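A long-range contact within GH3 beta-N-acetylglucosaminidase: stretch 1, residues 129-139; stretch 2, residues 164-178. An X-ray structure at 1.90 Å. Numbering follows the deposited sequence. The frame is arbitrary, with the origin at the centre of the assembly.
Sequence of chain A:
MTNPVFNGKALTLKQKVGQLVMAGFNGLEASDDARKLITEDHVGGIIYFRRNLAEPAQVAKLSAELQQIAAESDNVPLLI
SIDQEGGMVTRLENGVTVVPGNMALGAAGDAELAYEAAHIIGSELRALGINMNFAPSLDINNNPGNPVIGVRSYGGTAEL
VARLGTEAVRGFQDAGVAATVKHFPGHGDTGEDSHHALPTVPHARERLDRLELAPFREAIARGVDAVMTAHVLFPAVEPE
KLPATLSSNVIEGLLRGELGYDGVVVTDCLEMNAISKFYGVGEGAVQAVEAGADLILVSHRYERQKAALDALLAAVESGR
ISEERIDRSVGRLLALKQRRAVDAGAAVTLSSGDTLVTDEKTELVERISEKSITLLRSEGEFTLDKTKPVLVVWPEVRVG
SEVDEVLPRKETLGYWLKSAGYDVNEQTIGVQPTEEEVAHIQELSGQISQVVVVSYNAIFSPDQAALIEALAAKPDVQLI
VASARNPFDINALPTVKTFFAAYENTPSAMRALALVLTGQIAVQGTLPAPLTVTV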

# COMPACT_ATOMS: atom_id res chain seq x y z
N GLY A 129 10.35 -9.62 -13.28
CA GLY A 129 9.30 -9.91 -14.24
C GLY A 129 7.96 -9.31 -13.90
O GLY A 129 6.96 -9.62 -14.57
N ILE A 130 7.89 -8.46 -12.88
CA ILE A 130 6.67 -7.75 -12.52
C ILE A 130 6.63 -6.43 -13.28
O ILE A 130 7.59 -5.65 -13.22
CB ILE A 130 6.61 -7.53 -10.99
CG1 ILE A 130 6.56 -8.87 -10.27
CG2 ILE A 130 5.44 -6.63 -10.61
CD1 ILE A 130 7.04 -8.82 -8.82
N ASN A 131 5.54 -6.18 -14.00
CA ASN A 131 5.47 -5.05 -14.91
C ASN A 131 4.34 -4.09 -14.56
O ASN A 131 4.07 -3.16 -15.33
CB ASN A 131 5.34 -5.53 -16.36
CG ASN A 131 4.19 -6.50 -16.56
OD1 ASN A 131 3.10 -6.29 -16.03
ND2 ASN A 131 4.42 -7.56 -17.32
N MET A 132 3.69 -4.28 -13.42
CA MET A 132 2.61 -3.42 -12.97
C MET A 132 2.65 -3.38 -11.45
O MET A 132 3.04 -4.36 -10.80
CB MET A 132 1.25 -3.93 -13.47
CG MET A 132 0.07 -2.98 -13.23
SD MET A 132 -1.43 -3.63 -14.03
CE MET A 132 -2.45 -2.15 -14.10
N ASN A 133 2.28 -2.23 -10.89
CA ASN A 133 2.24 -2.08 -9.44
C ASN A 133 0.94 -1.38 -9.09
O ASN A 133 0.56 -0.41 -9.75
CB ASN A 133 3.45 -1.26 -8.92
CG ASN A 133 3.65 -1.36 -7.40
OD1 ASN A 133 3.03 -2.18 -6.73
ND2 ASN A 133 4.56 -0.54 -6.87
N PHE A 134 0.25 -1.88 -8.08
CA PHE A 134 -0.95 -1.19 -7.61
C PHE A 134 -0.52 -0.12 -6.60
O PHE A 134 -0.71 -0.22 -5.39
CB PHE A 134 -1.96 -2.18 -7.05
CG PHE A 134 -2.62 -3.01 -8.12
CD1 PHE A 134 -2.79 -2.48 -9.40
CD2 PHE A 134 -3.05 -4.29 -7.86
CE1 PHE A 134 -3.40 -3.22 -10.40
CE2 PHE A 134 -3.66 -5.04 -8.87
CZ PHE A 134 -3.83 -4.50 -10.13
N ALA A 135 0.07 0.93 -7.16
CA ALA A 135 0.67 2.03 -6.42
C ALA A 135 0.96 3.15 -7.42
O ALA A 135 1.14 2.87 -8.61
CB ALA A 135 1.95 1.59 -5.70
N PRO A 136 1.04 4.41 -6.96
CA PRO A 136 0.90 4.85 -5.57
C PRO A 136 -0.55 5.13 -5.17
O PRO A 136 -1.37 5.48 -6.01
CB PRO A 136 1.70 6.15 -5.53
CG PRO A 136 1.45 6.75 -6.90
CD PRO A 136 1.34 5.54 -7.85
N SER A 137 -0.85 4.98 -3.88
CA SER A 137 -2.05 5.61 -3.34
C SER A 137 -1.94 7.13 -3.50
O SER A 137 -0.95 7.74 -3.07
CB SER A 137 -2.23 5.27 -1.87
OG SER A 137 -3.21 6.11 -1.27
N LEU A 138 -2.97 7.73 -4.11
CA LEU A 138 -3.16 9.17 -4.10
C LEU A 138 -4.26 9.58 -3.13
O LEU A 138 -4.80 10.69 -3.24
CB LEU A 138 -3.47 9.68 -5.51
CG LEU A 138 -2.36 9.47 -6.55
CD1 LEU A 138 -2.73 10.18 -7.86
CD2 LEU A 138 -1.02 9.98 -6.01
N ASP A 139 -4.61 8.70 -2.20
CA ASP A 139 -5.59 9.07 -1.19
C ASP A 139 -5.00 10.13 -0.26
O ASP A 139 -3.80 10.13 0.03
CB ASP A 139 -6.02 7.84 -0.40
CG ASP A 139 -6.50 6.70 -1.31
OD1 ASP A 139 -7.46 6.91 -2.08
OD2 ASP A 139 -5.92 5.60 -1.24
N LEU A 164 4.17 14.68 -4.51
CA LEU A 164 4.93 13.45 -4.33
C LEU A 164 4.37 12.32 -5.18
O LEU A 164 5.13 11.52 -5.74
CB LEU A 164 4.93 13.04 -2.86
CG LEU A 164 6.03 13.59 -1.95
CD1 LEU A 164 6.15 15.10 -2.07
CD2 LEU A 164 5.77 13.16 -0.50
N GLY A 165 3.04 12.25 -5.30
CA GLY A 165 2.42 11.13 -6.00
C GLY A 165 2.74 11.08 -7.48
O GLY A 165 2.95 10.00 -8.03
N THR A 166 2.77 12.24 -8.15
CA THR A 166 3.10 12.19 -9.58
C THR A 166 4.55 11.81 -9.80
O THR A 166 4.86 11.16 -10.80
CB THR A 166 2.80 13.52 -10.29
OG1 THR A 166 3.51 14.59 -9.67
CG2 THR A 166 1.30 13.81 -10.28
N GLU A 167 5.44 12.19 -8.89
CA GLU A 167 6.82 11.75 -9.00
C GLU A 167 6.96 10.26 -8.75
O GLU A 167 7.81 9.60 -9.36
CB GLU A 167 7.71 12.55 -8.05
CG GLU A 167 8.08 13.93 -8.63
CD GLU A 167 8.82 13.79 -9.96
OE1 GLU A 167 10.03 13.50 -9.92
OE2 GLU A 167 8.20 13.95 -11.03
N ALA A 168 6.14 9.70 -7.85
CA ALA A 168 6.16 8.25 -7.66
C ALA A 168 5.71 7.53 -8.93
O ALA A 168 6.31 6.53 -9.33
CB ALA A 168 5.27 7.85 -6.47
N VAL A 169 4.64 8.03 -9.56
CA VAL A 169 4.20 7.49 -10.85
C VAL A 169 5.35 7.48 -11.84
O VAL A 169 5.60 6.48 -12.53
CB VAL A 169 3.01 8.30 -11.40
CG1 VAL A 169 2.74 7.89 -12.86
CG2 VAL A 169 1.77 8.05 -10.55
N ARG A 170 6.06 8.61 -11.95
CA ARG A 170 7.16 8.70 -12.91
C ARG A 170 8.29 7.73 -12.56
O ARG A 170 8.88 7.11 -13.46
CB ARG A 170 7.69 10.14 -12.96
CG ARG A 170 8.66 10.40 -14.11
CD ARG A 170 8.91 11.91 -14.29
NE ARG A 170 9.69 12.45 -13.18
CZ ARG A 170 11.02 12.43 -13.13
NH1 ARG A 170 11.71 11.88 -14.12
NH2 ARG A 170 11.65 12.95 -12.08
N GLY A 171 8.62 7.59 -11.28
CA GLY A 171 9.66 6.63 -10.90
C GLY A 171 9.30 5.20 -11.23
O GLY A 171 10.14 4.43 -11.70
N PHE A 172 8.04 4.81 -10.99
CA PHE A 172 7.60 3.47 -11.38
C PHE A 172 7.68 3.30 -12.89
O PHE A 172 8.24 2.31 -13.39
CB PHE A 172 6.15 3.21 -10.92
CG PHE A 172 5.99 3.03 -9.43
CD1 PHE A 172 6.85 2.22 -8.70
CD2 PHE A 172 4.94 3.66 -8.76
CE1 PHE A 172 6.68 2.06 -7.34
CE2 PHE A 172 4.77 3.52 -7.38
CZ PHE A 172 5.64 2.72 -6.67
N GLN A 173 7.11 4.24 -13.65
CA GLN A 173 7.00 4.04 -15.09
C GLN A 173 8.34 4.21 -15.80
O GLN A 173 8.59 3.53 -16.80
CB GLN A 173 5.91 4.96 -15.66
CG GLN A 173 4.53 4.46 -15.21
CD GLN A 173 3.35 5.33 -15.58
OE1 GLN A 173 2.21 4.97 -15.28
NE2 GLN A 173 3.60 6.45 -16.23
N ASP A 174 9.23 5.06 -15.27
CA ASP A 174 10.59 5.15 -15.80
C ASP A 174 11.31 3.82 -15.69
O ASP A 174 12.16 3.50 -16.54
CB ASP A 174 11.39 6.23 -15.05
CG ASP A 174 11.13 7.63 -15.57
OD1 ASP A 174 10.39 7.77 -16.56
OD2 ASP A 174 11.66 8.60 -14.98
N ALA A 175 10.99 3.03 -14.67
CA ALA A 175 11.61 1.72 -14.48
C ALA A 175 10.90 0.61 -15.25
O ALA A 175 11.29 -0.56 -15.11
CB ALA A 175 11.64 1.37 -12.99
N GLY A 176 9.90 0.94 -16.05
CA GLY A 176 9.20 -0.06 -16.82
C GLY A 176 8.07 -0.76 -16.10
O GLY A 176 7.67 -1.85 -16.51
N VAL A 177 7.53 -0.16 -15.04
CA VAL A 177 6.42 -0.75 -14.29
C VAL A 177 5.23 0.19 -14.41
O VAL A 177 5.33 1.38 -14.07
CB VAL A 177 6.78 -0.99 -12.82
CG1 VAL A 177 5.56 -1.44 -12.03
CG2 VAL A 177 7.91 -2.01 -12.71
N ALA A 178 4.11 -0.33 -14.91
CA ALA A 178 2.89 0.47 -14.99
C ALA A 178 2.44 0.88 -13.60
O ALA A 178 2.28 0.04 -12.72
CB ALA A 178 1.78 -0.33 -15.68

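The two stretches meet in two ways: by backbone pairing at one end and by side-chain packing against a helix at the other. Helix 164–174 ends in a Schellman motif, with Val177 N bonded back to Phe172 O and Gly176 N to Gln173 O. Gly176 takes positive phi, where a side chain would jam against the preceding carbonyl, so glycine suits the turn. The chain then runs parallel to stretch 1. Two hydrogen bonds straddle Met132: Ala178 N donates to Asn131 O (2.9 Å), and Asn133 N donates to Ala178 O (2.9 Å). Met132 and Ala178 thus form a parallel bridge with their side chains on the same face of the sheet, where Met132 CG rests 4.0 Å from Ala178 CB, an apolar contact between a long, flexible side chain and a small methyl. Val177 sends CG1 against the backbone, 3.5 Å from Met132 C, and also reaches Asn133 CB at 3.8 Å.

Farther along, the helix presents Phe172 toward stretch 1. Its ring packs against Asn133 and Ala135, with CE1 3.4 Å from Asn133 ND2 and CE2 3.8 Å from Ala135 CB. The amide of Asn133 is hydrogen-bonded elsewhere in the structure, so it can lie against the ring without losing polar partners.

Pro136, preceded by a cis peptide bond, is the main bump. Its CA-to-CB bond points toward the helix, and its compact, apolar ring touches successive turns: CG lies 3.8 Å from Gly165 O and 4.0 Å from Ala168 CB, while CD lies 3.7 Å from Val169 CG2 and 4.0 Å from Phe172 CE2. Ala168 offers only a methyl here, leaving room for the ring.

Leu138 makes the last fit. Its CD2 settles 3.6 Å from Gly165 CA, in a hollow that exists because glycine lacks a side chain; a CB there would come within 2.3 Å of that methyl, a clash.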